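Local coordinates for protein URE2 (Lodderomyces elongisporus NRRL YB-4239, PDB 4EXJ) that is of unknown function but belongs to the glutathione S-transferase superfamily and may, like URE2 proteins, act in transcription regulation or glutathione chemistry, at residues Phe143-Phe156 and Leu188-Ala202. Numbering follows the deposited sequence.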
loop_
_atom_site.group_PDB
_atom_site.type_symbol
_atom_site.label_atom_id
_atom_site.label_comp_id
_atom_site.label_asym_id
_atom_site.label_seq_id
_atom_site.Cartn_x
_atom_site.Cartn_y
_atom_site.Cartn_z
ATOM N N PHE B 143 -6.888 -10.479 9.807
ATOM C CA PHE B 143 -8.089 -10.526 10.618
ATOM C C PHE B 143 -7.778 -10.318 12.099
ATOM O O PHE B 143 -8.544 -9.640 12.776
ATOM C CB PHE B 143 -8.888 -11.825 10.380
ATOM C CG PHE B 143 -9.514 -11.888 9.007
ATOM C CD1 PHE B 143 -10.158 -10.779 8.489
ATOM C CD2 PHE B 143 -9.430 -13.030 8.237
ATOM C CE1 PHE B 143 -10.728 -10.810 7.222
ATOM C CE2 PHE B 143 -9.990 -13.055 6.957
ATOM C CZ PHE B 143 -10.642 -11.944 6.472
ATOM N N ALA B 144 -6.646 -10.840 12.563
ATOM C CA ALA B 144 -6.234 -10.602 13.963
ATOM C C ALA B 144 -6.067 -9.103 14.202
ATOM O O ALA B 144 -6.491 -8.566 15.224
ATOM C CB ALA B 144 -4.967 -11.340 14.307
ATOM N N PHE B 145 -5.452 -8.431 13.234
ATOM C CA PHE B 145 -5.237 -6.998 13.319
ATOM C C PHE B 145 -6.562 -6.246 13.328
ATOM O O PHE B 145 -6.772 -5.333 14.128
ATOM C CB PHE B 145 -4.404 -6.530 12.125
ATOM C CG PHE B 145 -4.256 -5.045 12.047
ATOM C CD1 PHE B 145 -3.316 -4.401 12.831
ATOM C CD2 PHE B 145 -5.056 -4.295 11.207
ATOM C CE1 PHE B 145 -3.172 -3.024 12.762
ATOM C CE2 PHE B 145 -4.936 -2.928 11.146
ATOM C CZ PHE B 145 -3.980 -2.289 11.916
ATOM N N MET B 146 -7.470 -6.617 12.419
ATOM C CA MET B 146 -8.731 -5.915 12.304
ATOM C C MET B 146 -9.553 -6.123 13.573
ATOM O O MET B 146 -10.234 -5.210 14.039
ATOM C CB MET B 146 -9.513 -6.375 11.066
ATOM C CG MET B 146 -8.815 -5.974 9.757
ATOM S SD MET B 146 -9.551 -6.820 8.320
ATOM C CE MET B 146 -11.132 -6.045 8.177
ATOM N N GLU B 147 -9.455 -7.324 14.118
ATOM C CA GLU B 147 -10.229 -7.663 15.302
ATOM C C GLU B 147 -9.805 -6.763 16.454
ATOM O O GLU B 147 -10.652 -6.242 17.190
ATOM C CB GLU B 147 -10.018 -9.133 15.636
ATOM C CG GLU B 147 -10.797 -9.592 16.867
ATOM C CD GLU B 147 -12.267 -9.843 16.563
ATOM O OE1 GLU B 147 -12.684 -9.685 15.403
ATOM O OE2 GLU B 147 -13.025 -10.209 17.481
ATOM N N THR B 148 -8.499 -6.571 16.578
ATOM C CA THR B 148 -7.909 -5.707 17.606
ATOM C C THR B 148 -8.296 -4.251 17.383
ATOM O O THR B 148 -8.731 -3.566 18.314
ATOM C CB THR B 148 -6.353 -5.853 17.659
ATOM O OG1 THR B 148 -5.995 -7.171 18.113
ATOM C CG2 THR B 148 -5.748 -4.814 18.627
ATOM N N LYS B 149 -8.152 -3.772 16.145
ATOM C CA LYS B 149 -8.478 -2.388 15.813
ATOM C C LYS B 149 -9.930 -2.053 16.090
ATOM O O LYS B 149 -10.252 -0.923 16.457
ATOM C CB LYS B 149 -8.175 -2.058 14.341
ATOM C CG LYS B 149 -6.713 -2.114 13.980
ATOM C CD LYS B 149 -5.879 -1.231 14.908
ATOM C CE LYS B 149 -5.995 0.229 14.538
ATOM N NZ LYS B 149 -4.952 1.046 15.252
ATOM N N LEU B 150 -10.805 -3.031 15.890
ATOM C CA LEU B 150 -12.236 -2.807 15.977
ATOM C C LEU B 150 -12.747 -3.002 17.412
ATOM O O LEU B 150 -13.910 -2.750 17.692
ATOM C CB LEU B 150 -12.976 -3.724 14.998
ATOM C CG LEU B 150 -12.860 -3.239 13.545
ATOM C CD1 LEU B 150 -13.415 -4.296 12.571
ATOM C CD2 LEU B 150 -13.540 -1.888 13.344
ATOM N N SER B 151 -11.866 -3.434 18.304
ATOM C CA SER B 151 -12.257 -3.647 19.698
ATOM C C SER B 151 -12.826 -2.376 20.312
ATOM O O SER B 151 -12.154 -1.343 20.362
ATOM C CB SER B 151 -11.077 -4.119 20.539
ATOM O OG SER B 151 -11.524 -4.411 21.859
ATOM N N GLY B 152 -14.071 -2.455 20.762
ATOM C CA GLY B 152 -14.713 -1.336 21.443
ATOM C C GLY B 152 -15.194 -0.216 20.544
ATOM O O GLY B 152 -15.554 0.851 21.026
ATOM N N ARG B 153 -15.193 -0.436 19.230
ATOM C CA ARG B 153 -15.699 0.585 18.318
ATOM C C ARG B 153 -16.613 0.042 17.238
ATOM O O ARG B 153 -16.665 -1.163 16.993
ATOM C CB ARG B 153 -14.554 1.349 17.669
ATOM C CG ARG B 153 -13.387 0.495 17.270
ATOM C CD ARG B 153 -12.218 1.403 16.953
ATOM N NE ARG B 153 -12.712 2.602 16.297
ATOM C CZ ARG B 153 -12.045 3.744 16.214
ATOM N NH1 ARG B 153 -10.834 3.847 16.752
ATOM N NH2 ARG B 153 -12.594 4.780 15.589
ATOM N N ASP B 154 -17.328 0.952 16.593
ATOM C CA ASP B 154 -18.244 0.577 15.522
ATOM C C ASP B 154 -17.548 0.648 14.175
ATOM O O ASP B 154 -17.831 -0.155 13.281
ATOM C CB ASP B 154 -19.441 1.509 15.503
ATOM C CG ASP B 154 -20.482 1.124 16.534
ATOM O OD1 ASP B 154 -20.293 0.091 17.207
ATOM O OD2 ASP B 154 -21.484 1.851 16.645
ATOM N N TRP B 155 -16.669 1.628 14.041
ATOM C CA TRP B 155 -16.018 1.912 12.753
ATOM C C TRP B 155 -14.505 1.996 12.900
ATOM O O TRP B 155 -13.977 2.103 14.013
ATOM C CB TRP B 155 -16.541 3.213 12.178
ATOM C CG TRP B 155 -18.035 3.272 12.078
ATOM C CD1 TRP B 155 -18.882 4.042 12.850
ATOM C CD2 TRP B 155 -18.870 2.531 11.184
ATOM N NE1 TRP B 155 -20.190 3.843 12.456
ATOM C CE2 TRP B 155 -20.211 2.910 11.447
ATOM C CE3 TRP B 155 -18.620 1.587 10.180
ATOM C CZ2 TRP B 155 -21.290 2.375 10.740
ATOM C CZ3 TRP B 155 -19.697 1.055 9.489
ATOM C CH2 TRP B 155 -21.012 1.455 9.765
ATOM N N PHE B 156 -13.791 1.945 11.769
ATOM C CA PHE B 156 -12.337 1.925 11.847
ATOM C C PHE B 156 -11.733 3.214 12.366
ATOM O O PHE B 156 -10.765 3.165 13.125
ATOM C CB PHE B 156 -11.712 1.564 10.489
ATOM C CG PHE B 156 -11.508 0.080 10.310
ATOM C CD1 PHE B 156 -10.456 -0.576 10.928
ATOM C CD2 PHE B 156 -12.418 -0.663 9.568
ATOM C CE1 PHE B 156 -10.274 -1.957 10.767
ATOM C CE2 PHE B 156 -12.258 -2.040 9.426
ATOM C CZ PHE B 156 -11.192 -2.684 10.024
ATOM N N LEU B 188 -15.551 -15.900 9.604
ATOM C CA LEU B 188 -15.198 -14.943 10.655
ATOM C C LEU B 188 -16.095 -15.069 11.865
ATOM O O LEU B 188 -15.721 -14.655 12.955
ATOM C CB LEU B 188 -15.322 -13.507 10.166
ATOM C CG LEU B 188 -14.467 -13.086 8.989
ATOM C CD1 LEU B 188 -14.614 -11.561 8.867
ATOM C CD2 LEU B 188 -13.016 -13.470 9.210
ATOM N N LYS B 189 -17.297 -15.589 11.661
ATOM C CA LYS B 189 -18.278 -15.605 12.756
ATOM C C LYS B 189 -17.680 -16.157 14.029
ATOM O O LYS B 189 -17.902 -15.621 15.111
ATOM C CB LYS B 189 -19.509 -16.430 12.381
ATOM C CG LYS B 189 -20.423 -15.760 11.380
ATOM C CD LYS B 189 -21.654 -16.628 11.142
ATOM C CE LYS B 189 -22.086 -16.611 9.682
ATOM N NZ LYS B 189 -21.116 -17.345 8.819
ATOM N N GLU B 190 -16.906 -17.225 13.877
ATOM C CA GLU B 190 -16.354 -17.976 14.993
ATOM C C GLU B 190 -15.184 -17.290 15.701
ATOM O O GLU B 190 -15.244 -17.052 16.907
ATOM C CB GLU B 190 -15.919 -19.356 14.498
ATOM C CG GLU B 190 -16.969 -20.050 13.635
ATOM C CD GLU B 190 -16.384 -21.141 12.754
ATOM O OE1 GLU B 190 -17.146 -21.736 11.962
ATOM O OE2 GLU B 190 -15.165 -21.401 12.848
ATOM N N ASN B 191 -14.123 -16.969 14.964
ATOM C CA ASN B 191 -12.898 -16.488 15.613
ATOM C C ASN B 191 -12.667 -14.980 15.582
ATOM O O ASN B 191 -11.812 -14.484 16.294
ATOM C CB ASN B 191 -11.662 -17.212 15.067
ATOM C CG ASN B 191 -11.614 -18.668 15.474
ATOM O OD1 ASN B 191 -11.797 -19.562 14.644
ATOM N ND2 ASN B 191 -11.396 -18.915 16.760
ATOM N N PHE B 192 -13.427 -14.259 14.766
ATOM C CA PHE B 192 -13.224 -12.817 14.622
ATOM C C PHE B 192 -14.554 -12.066 14.706
ATOM O O PHE B 192 -15.028 -11.445 13.735
ATOM C CB PHE B 192 -12.466 -12.507 13.310
ATOM C CG PHE B 192 -11.165 -13.251 13.168
ATOM C CD1 PHE B 192 -10.025 -12.836 13.870
ATOM C CD2 PHE B 192 -11.054 -14.365 12.328
ATOM C CE1 PHE B 192 -8.837 -13.498 13.747
ATOM C CE2 PHE B 192 -9.832 -15.035 12.198
ATOM C CZ PHE B 192 -8.724 -14.602 12.924
ATOM N N PRO B 193 -15.195 -12.120 15.879
ATOM C CA PRO B 193 -16.544 -11.568 16.027
ATOM C C PRO B 193 -16.639 -10.059 15.840
ATOM O O PRO B 193 -17.643 -9.578 15.330
ATOM C CB PRO B 193 -16.934 -11.962 17.470
ATOM C CG PRO B 193 -15.641 -12.302 18.141
ATOM C CD PRO B 193 -14.777 -12.887 17.066
ATOM N N ASN B 194 -15.607 -9.318 16.233
ATOM C CA ASN B 194 -15.612 -7.882 16.001
ATOM C C ASN B 194 -15.616 -7.564 14.503
ATOM O O ASN B 194 -16.311 -6.640 14.070
ATOM C CB ASN B 194 -14.405 -7.194 16.628
ATOM C CG ASN B 194 -14.378 -7.292 18.143
ATOM O OD1 ASN B 194 -15.384 -7.591 18.782
ATOM N ND2 ASN B 194 -13.213 -7.024 18.722
ATOM N N VAL B 195 -14.809 -8.301 13.736
ATOM C CA VAL B 195 -14.755 -8.047 12.296
ATOM C C VAL B 195 -16.072 -8.435 11.649
ATOM O O VAL B 195 -16.572 -7.736 10.778
ATOM C CB VAL B 195 -13.583 -8.767 11.623
ATOM C CG1 VAL B 195 -13.521 -8.376 10.113
ATOM C CG2 VAL B 195 -12.278 -8.441 12.371
ATOM N N GLU B 196 -16.665 -9.544 12.085
ATOM C CA GLU B 196 -17.964 -9.918 11.531
ATOM C C GLU B 196 -19.030 -8.857 11.796
ATOM O O GLU B 196 -19.796 -8.494 10.900
ATOM C CB GLU B 196 -18.424 -11.263 12.087
ATOM C CG GLU B 196 -19.835 -11.641 11.607
ATOM C CD GLU B 196 -19.881 -12.125 10.157
ATOM O OE1 GLU B 196 -18.809 -12.380 9.554
ATOM O OE2 GLU B 196 -21.007 -12.282 9.628
ATOM N N LYS B 197 -19.083 -8.371 13.028
ATOM C CA LYS B 197 -20.099 -7.410 13.421
ATOM C C LYS B 197 -19.905 -6.124 12.622
ATOM O O LYS B 197 -20.845 -5.537 12.110
ATOM C CB LYS B 197 -19.977 -7.117 14.911
ATOM C CG LYS B 197 -21.082 -6.247 15.462
ATOM C CD LYS B 197 -21.235 -6.453 16.970
ATOM C CE LYS B 197 -19.951 -6.101 17.710
ATOM N NZ LYS B 197 -19.623 -4.645 17.601
ATOM N N TRP B 198 -18.653 -5.709 12.509
ATOM C CA TRP B 198 -18.337 -4.541 11.730
ATOM C C TRP B 198 -18.687 -4.739 10.240
ATOM O O TRP B 198 -19.226 -3.841 9.606
ATOM C CB TRP B 198 -16.848 -4.176 11.874
ATOM C CG TRP B 198 -16.428 -3.307 10.718
ATOM C CD1 TRP B 198 -16.537 -1.949 10.638
ATOM C CD2 TRP B 198 -15.888 -3.743 9.449
ATOM N NE1 TRP B 198 -16.105 -1.509 9.396
ATOM C CE2 TRP B 198 -15.695 -2.589 8.659
ATOM C CE3 TRP B 198 -15.556 -4.988 8.914
ATOM C CZ2 TRP B 198 -15.179 -2.637 7.349
ATOM C CZ3 TRP B 198 -15.026 -5.043 7.598
ATOM C CH2 TRP B 198 -14.855 -3.870 6.840
ATOM N N PHE B 199 -18.371 -5.900 9.672
ATOM C CA PHE B 199 -18.690 -6.110 8.274
ATOM C C PHE B 199 -20.196 -5.970 8.027
ATOM O O PHE B 199 -20.632 -5.321 7.075
ATOM C CB PHE B 199 -18.182 -7.458 7.745
ATOM C CG PHE B 199 -18.508 -7.680 6.296
ATOM C CD1 PHE B 199 -17.866 -6.934 5.317
ATOM C CD2 PHE B 199 -19.488 -8.591 5.912
ATOM C CE1 PHE B 199 -18.162 -7.117 3.983
ATOM C CE2 PHE B 199 -19.796 -8.780 4.578
ATOM C CZ PHE B 199 -19.127 -8.028 3.604
ATOM N N GLN B 200 -20.986 -6.577 8.893
ATOM C CA GLN B 200 -22.432 -6.534 8.692
ATOM C C GLN B 200 -22.963 -5.103 8.763
ATOM O O GLN B 200 -23.855 -4.723 7.995
ATOM C CB GLN B 200 -23.139 -7.435 9.722
ATOM C CG GLN B 200 -22.846 -8.924 9.554
ATOM C CD GLN B 200 -23.278 -9.486 8.208
ATOM O OE1 GLN B 200 -24.152 -8.942 7.540
ATOM N NE2 GLN B 200 -22.666 -10.583 7.810
ATOM N N ARG B 201 -22.425 -4.296 9.672
ATOM C CA ARG B 201 -22.894 -2.923 9.758
ATOM C C ARG B 201 -22.395 -2.087 8.592
ATOM O O ARG B 201 -23.082 -1.186 8.134
ATOM C CB ARG B 201 -22.580 -2.257 11.108
ATOM C CG ARG B 201 -21.152 -1.856 11.361
ATOM C CD ARG B 201 -21.080 -1.008 12.652
ATOM N NE ARG B 201 -21.391 -1.821 13.824
ATOM C CZ ARG B 201 -20.489 -2.511 14.520
ATOM N NH1 ARG B 201 -19.192 -2.491 14.186
ATOM N NH2 ARG B 201 -20.882 -3.237 15.560
ATOM N N ALA B 202 -21.199 -2.398 8.097
ATOM C CA ALA B 202 -20.676 -1.655 6.958
ATOM C C ALA B 202 -21.406 -1.947 5.635
ATOM O O ALA B 202 -21.700 -1.027 4.878
ATOM C CB ALA B 202 -19.171 -1.891 6.810
HETATM O O HOH W 1 -16.276 -4.008 17.852
HETATM O O HOH W 2 -16.027 -4.993 20.716
#
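A helix-to-helix contact in the largely helical C-terminal domain, polar at one end and aromatic at the other, joins the C-terminal end of helix 129-149 and the loop after it to helix 193-203, whose first backbone N-H groups E147 binds. The axes of the pieces 143-149 and 193-202 approach to 8.1 Å, their directions 74° apart. With CG anti to its backbone N and the chain bent at chi2 (78°), E147 turns its carboxylate to the helix start, where OE2 accepts N194 N at 3.0 Å and OE1 accepts V195 N at 3.0 Å, both on syn sides though out of plane. The N194 amide stacks nearly parallel on this carboxylate while its ND2 gives an almost straight bond to E147 O (3.1 Å). The carboxylate thus satisfies N-H groups lacking acceptors within the helix, its charge probably favoured by the helix dipole. F192, at the N-cap position, lays its ring face under F143 CB, and L188 CD2 sits over the centre of the F143 ring. Beyond, L150 CD1 presses on W198 CB (3.5 Å), and F156 points its edge at the W198 face, their planes at 77°. Farther along, R201 NH1 gives D154 O a bent hydrogen bond (2.9 Å), the D154 carboxylate lies over the guanidinium face in a long, charge-only salt bridge, and R201 CD lies over the W155 six-membered ring. D165, at the start of helix 163-179, accepts from both W198 NE1 and F156 N, consistent with the N-capping box motif of glutathione S-transferases.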